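Triacylglycerol lipase (Clostridium botulinum, PDB 5AH1) hydrolyses synthetic polyesters and probably triacylglycerols, as a zinc-binding alpha/beta-hydrolase. Local coordinates at residues 230-242 with 305-317. Sequence-based numbering, arbitrary orientation.
Sequences PNDGTTLSDLMPA and TYDLSTEGAQELN. With K (potassium ion), chain D.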
loop_
_atom_site.group_PDB
_atom_site.type_symbol
_atom_site.label_atom_id
_atom_site.label_comp_id
_atom_site.label_asym_id
_atom_site.label_seq_id
_atom_site.Cartn_x
_atom_site.Cartn_y
_atom_site.Cartn_z
ATOM N N PRO A 230 3.433 1.839 -5.611
ATOM C CA PRO A 230 3.691 1.525 -7.023
ATOM C C PRO A 230 2.541 2.000 -7.913
ATOM O O PRO A 230 1.767 1.214 -8.445
ATOM C CB PRO A 230 3.803 0.008 -7.018
ATOM C CG PRO A 230 2.870 -0.417 -5.919
ATOM C CD PRO A 230 3.025 0.642 -4.848
ATOM N N ASN A 231 2.400 3.312 -8.050
ATOM C CA ASN A 231 1.311 3.841 -8.853
ATOM C C ASN A 231 1.434 3.458 -10.337
ATOM O O ASN A 231 0.420 3.364 -11.038
ATOM C CB ASN A 231 1.190 5.355 -8.684
ATOM C CG ASN A 231 0.501 5.761 -7.380
ATOM O OD1 ASN A 231 -0.609 5.322 -7.098
ATOM N ND2 ASN A 231 1.147 6.629 -6.605
ATOM N N ASP A 232 2.668 3.219 -10.783
ATOM C CA ASP A 232 2.950 2.637 -12.093
ATOM C C ASP A 232 3.553 1.232 -11.981
ATOM O O ASP A 232 4.193 0.764 -12.906
ATOM C CB ASP A 232 3.889 3.538 -12.904
ATOM C CG ASP A 232 3.222 4.802 -13.386
ATOM O OD1 ASP A 232 2.008 4.781 -13.692
ATOM O OD2 ASP A 232 3.942 5.822 -13.493
ATOM N N GLY A 233 3.302 0.543 -10.875
ATOM C CA GLY A 233 3.855 -0.785 -10.662
ATOM C C GLY A 233 5.274 -0.743 -10.122
ATOM O O GLY A 233 5.863 0.321 -9.901
ATOM N N THR A 234 5.821 -1.919 -9.889
ATOM C CA THR A 234 7.208 -2.057 -9.538
ATOM C C THR A 234 7.830 -3.142 -10.392
ATOM O O THR A 234 7.272 -4.225 -10.559
ATOM C CB THR A 234 7.411 -2.395 -8.046
ATOM O OG1 THR A 234 8.774 -2.761 -7.883
ATOM C CG2 THR A 234 6.488 -3.525 -7.550
ATOM N N THR A 235 9.021 -2.855 -10.906
ATOM C CA THR A 235 9.719 -3.844 -11.717
ATOM C C THR A 235 10.236 -5.015 -10.888
ATOM O O THR A 235 10.633 -6.022 -11.449
ATOM C CB THR A 235 10.841 -3.235 -12.565
ATOM O OG1 THR A 235 11.872 -2.712 -11.726
ATOM C CG2 THR A 235 10.303 -2.165 -13.508
ATOM N N LEU A 236 10.147 -4.923 -9.565
ATOM C CA LEU A 236 10.430 -6.089 -8.728
ATOM C C LEU A 236 9.459 -7.220 -9.050
ATOM O O LEU A 236 9.849 -8.394 -9.121
ATOM C CB LEU A 236 10.380 -5.748 -7.240
ATOM C CG LEU A 236 10.809 -6.876 -6.296
ATOM C CD1 LEU A 236 12.234 -7.331 -6.578
ATOM C CD2 LEU A 236 10.660 -6.422 -4.870
ATOM N N SER A 237 8.190 -6.891 -9.281
ATOM C CA SER A 237 7.268 -7.918 -9.723
ATOM C C SER A 237 7.605 -8.368 -11.146
ATOM O O SER A 237 7.645 -9.571 -11.423
ATOM C CB SER A 237 5.812 -7.483 -9.636
ATOM O OG SER A 237 5.023 -8.533 -10.166
ATOM N N ASP A 238 7.838 -7.428 -12.057
ATOM C CA ASP A 238 8.133 -7.783 -13.440
ATOM C C ASP A 238 9.274 -8.808 -13.541
ATOM O O ASP A 238 9.200 -9.762 -14.307
ATOM C CB ASP A 238 8.551 -6.560 -14.244
ATOM C CG ASP A 238 7.467 -5.504 -14.373
ATOM O OD1 ASP A 238 6.384 -5.621 -13.801
ATOM O OD2 ASP A 238 7.738 -4.495 -15.050
ATOM N N LEU A 239 10.327 -8.605 -12.757
ATOM C CA LEU A 239 11.564 -9.339 -12.934
ATOM C C LEU A 239 11.570 -10.718 -12.241
ATOM O O LEU A 239 12.412 -11.556 -12.570
ATOM C CB LEU A 239 12.786 -8.501 -12.517
ATOM C CG LEU A 239 13.015 -8.171 -11.040
ATOM C CD1 LEU A 239 13.775 -9.275 -10.318
ATOM C CD2 LEU A 239 13.774 -6.876 -10.941
ATOM N N MET A 240 10.642 -10.936 -11.302
ATOM C CA MET A 240 10.578 -12.165 -10.484
ATOM C C MET A 240 9.428 -13.076 -10.887
ATOM O O MET A 240 8.348 -12.597 -11.191
ATOM C CB MET A 240 10.335 -11.814 -9.009
ATOM C CG MET A 240 11.466 -11.145 -8.314
ATOM S SD MET A 240 11.234 -11.162 -6.539
ATOM C CE MET A 240 11.699 -12.843 -6.134
ATOM N N PRO A 241 9.627 -14.407 -10.836
ATOM C CA PRO A 241 8.457 -15.290 -10.811
ATOM C C PRO A 241 7.590 -14.968 -9.597
ATOM O O PRO A 241 8.117 -14.667 -8.523
ATOM C CB PRO A 241 9.072 -16.695 -10.685
ATOM C CG PRO A 241 10.502 -16.528 -11.107
ATOM C CD PRO A 241 10.880 -15.154 -10.666
ATOM N N ALA A 242 6.272 -15.016 -9.769
ATOM C CA ALA A 242 5.352 -14.672 -8.700
ATOM C C ALA A 242 5.600 -15.456 -7.410
ATOM O O ALA A 242 5.616 -14.873 -6.322
ATOM C CB ALA A 242 3.929 -14.862 -9.164
ATOM N N THR A 305 0.334 -9.937 -7.214
ATOM C CA THR A 305 1.568 -9.973 -7.985
ATOM C C THR A 305 1.363 -9.422 -9.402
ATOM O O THR A 305 2.244 -8.735 -9.937
ATOM C CB THR A 305 2.178 -11.400 -7.963
ATOM O OG1 THR A 305 1.147 -12.372 -8.119
ATOM C CG2 THR A 305 2.842 -11.641 -6.630
ATOM N N TYR A 306 0.194 -9.661 -9.994
ATOM C CA TYR A 306 -0.134 -9.058 -11.282
ATOM C C TYR A 306 -0.371 -7.555 -11.135
ATOM O O TYR A 306 0.161 -6.740 -11.896
ATOM C CB TYR A 306 -1.353 -9.718 -11.922
ATOM C CG TYR A 306 -1.774 -8.987 -13.172
ATOM C CD1 TYR A 306 -1.132 -9.200 -14.382
ATOM C CD2 TYR A 306 -2.785 -8.036 -13.135
ATOM C CE1 TYR A 306 -1.498 -8.511 -15.518
ATOM C CE2 TYR A 306 -3.146 -7.339 -14.255
ATOM C CZ TYR A 306 -2.515 -7.574 -15.447
ATOM O OH TYR A 306 -2.887 -6.855 -16.563
ATOM N N ASP A 307 -1.177 -7.175 -10.150
ATOM C CA ASP A 307 -1.545 -5.773 -9.960
ATOM C C ASP A 307 -0.348 -4.881 -9.603
ATOM O O ASP A 307 -0.387 -3.664 -9.827
ATOM C CB ASP A 307 -2.636 -5.677 -8.888
ATOM C CG ASP A 307 -4.057 -5.791 -9.460
ATOM O OD1 ASP A 307 -4.206 -6.001 -10.689
ATOM O OD2 ASP A 307 -5.014 -5.661 -8.657
ATOM N N LEU A 308 0.688 -5.481 -9.023
ATOM C CA LEU A 308 1.943 -4.809 -8.694
ATOM C C LEU A 308 2.891 -4.647 -9.861
ATOM O O LEU A 308 3.792 -3.812 -9.800
ATOM C CB LEU A 308 2.670 -5.555 -7.578
ATOM C CG LEU A 308 1.993 -5.480 -6.205
ATOM C CD1 LEU A 308 2.603 -6.490 -5.255
ATOM C CD2 LEU A 308 2.080 -4.075 -5.603
ATOM N N SER A 309 2.723 -5.475 -10.893
ATOM C CA SER A 309 3.600 -5.402 -12.056
ATOM C C SER A 309 3.317 -4.123 -12.832
ATOM O O SER A 309 2.242 -3.526 -12.693
ATOM C CB SER A 309 3.399 -6.613 -12.970
ATOM O OG SER A 309 2.170 -6.574 -13.676
ATOM N N THR A 310 4.251 -3.692 -13.672
ATOM C CA THR A 310 4.017 -2.461 -14.420
ATOM C C THR A 310 2.849 -2.622 -15.397
ATOM O O THR A 310 2.044 -1.703 -15.544
ATOM C CB THR A 310 5.292 -1.966 -15.113
ATOM O OG1 THR A 310 5.781 -2.951 -16.025
ATOM C CG2 THR A 310 6.373 -1.636 -14.060
ATOM N N GLU A 311 2.741 -3.775 -16.058
ATOM C CA GLU A 311 1.585 -4.031 -16.907
ATOM C C GLU A 311 0.261 -3.934 -16.125
ATOM O O GLU A 311 -0.728 -3.364 -16.607
ATOM C CB GLU A 311 1.714 -5.421 -17.526
ATOM C CG GLU A 311 0.585 -5.823 -18.482
ATOM C CD GLU A 311 0.654 -7.292 -18.898
ATOM O OE1 GLU A 311 1.120 -8.113 -18.074
ATOM O OE2 GLU A 311 0.250 -7.620 -20.040
ATOM N N GLY A 312 0.216 -4.557 -14.953
ATOM C CA GLY A 312 -1.009 -4.610 -14.183
ATOM C C GLY A 312 -1.378 -3.261 -13.586
ATOM O O GLY A 312 -2.553 -2.910 -13.525
ATOM N N ALA A 313 -0.374 -2.510 -13.161
ATOM C CA ALA A 313 -0.606 -1.170 -12.617
ATOM C C ALA A 313 -1.096 -0.251 -13.742
ATOM O O ALA A 313 -1.999 0.565 -13.532
ATOM C CB ALA A 313 0.660 -0.641 -11.997
ATOM N N GLN A 314 -0.500 -0.368 -14.927
ATOM C CA GLN A 314 -0.971 0.376 -16.078
ATOM C C GLN A 314 -2.435 0.068 -16.340
ATOM O O GLN A 314 -3.241 0.972 -16.570
ATOM C CB GLN A 314 -0.126 0.032 -17.298
ATOM C CG GLN A 314 -0.574 0.696 -18.580
ATOM C CD GLN A 314 0.397 0.413 -19.707
ATOM O OE1 GLN A 314 1.185 1.256 -20.090
ATOM N NE2 GLN A 314 0.371 -0.812 -20.208
ATOM N N GLU A 315 -2.792 -1.217 -16.303
ATOM C CA GLU A 315 -4.190 -1.583 -16.513
ATOM C C GLU A 315 -5.128 -0.925 -15.481
ATOM O O GLU A 315 -6.183 -0.422 -15.839
ATOM C CB GLU A 315 -4.376 -3.099 -16.506
ATOM C CG GLU A 315 -5.807 -3.511 -16.861
ATOM C CD GLU A 315 -6.069 -5.010 -16.822
ATOM O OE1 GLU A 315 -5.266 -5.750 -16.245
ATOM O OE2 GLU A 315 -7.121 -5.443 -17.336
ATOM N N LEU A 316 -4.750 -0.971 -14.205
ATOM C CA LEU A 316 -5.514 -0.296 -13.155
ATOM C C LEU A 316 -5.684 1.185 -13.473
ATOM O O LEU A 316 -6.775 1.729 -13.353
ATOM C CB LEU A 316 -4.827 -0.489 -11.804
ATOM C CG LEU A 316 -5.663 -0.043 -10.595
ATOM C CD1 LEU A 316 -6.734 -1.080 -10.280
ATOM C CD2 LEU A 316 -4.801 0.230 -9.386
ATOM N N ASN A 317 -4.607 1.802 -13.939
ATOM C CA ASN A 317 -4.605 3.218 -14.216
ATOM C C ASN A 317 -5.560 3.611 -15.338
ATOM O O ASN A 317 -5.965 4.775 -15.411
ATOM C CB ASN A 317 -3.201 3.674 -14.559
ATOM C CG ASN A 317 -2.244 3.576 -13.400
ATOM O OD1 ASN A 317 -2.657 3.398 -12.249
ATOM N ND2 ASN A 317 -0.949 3.751 -13.681
HETATM K K K D . 7.333 -11.483 -13.405
HETATM O O HOH W 1 4.621 -6.050 -16.308
#
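The carboxylate of Asp238 meets Thr310 with both oxygens, each on its syn side: OD1 offers its syn lone pair to Thr310 N (2.9 Å, N-H...O angle 162°), while OD2 takes the hydroxyl Thr310 OG1 at 2.7 Å, 19° out of the carboxylate plane. Thr310 can present both donors because OG1 sits between its backbone N and carbonyl carbon (chi1 60°). Arg368 forms a salt bridge to the same OD2. A second flat group, the amide of Asn317, donates from ND2 to Asn231 O at 3.0 Å; the acceptor lies close to the amide plane, and Arg189 holds OD1 from beyond the contact. Between these ends the backbones come close, and Thr234 N donates to Leu308 O at 2.8 Å. Here Gly233, at a positive phi, lets the chain pass Thr310, their CA atoms 4.1 Å apart, and Ala313 CB abuts Gly233 N at 3.1 Å. Ser237 OG, anti to the backbone N of its own residue, reaches back to Thr305 O at 2.8 Å. Pro230 CG meets Leu308 CD2, extending the contact towards helix 183-197, which both side chains touch. Asp238 thus engages the first turn of helix 310-317, whose N-cap is Ser309; its negative charge is probably stabilised by that helix end and by Arg368. Since the carbonyl oxygens of Ser237, Asp238 and Met240 bind a potassium ion, the side chain of Ser237 ties this metal-binding segment to helix 304-308, and that of Asp238 ties it to the start of helix 310-317.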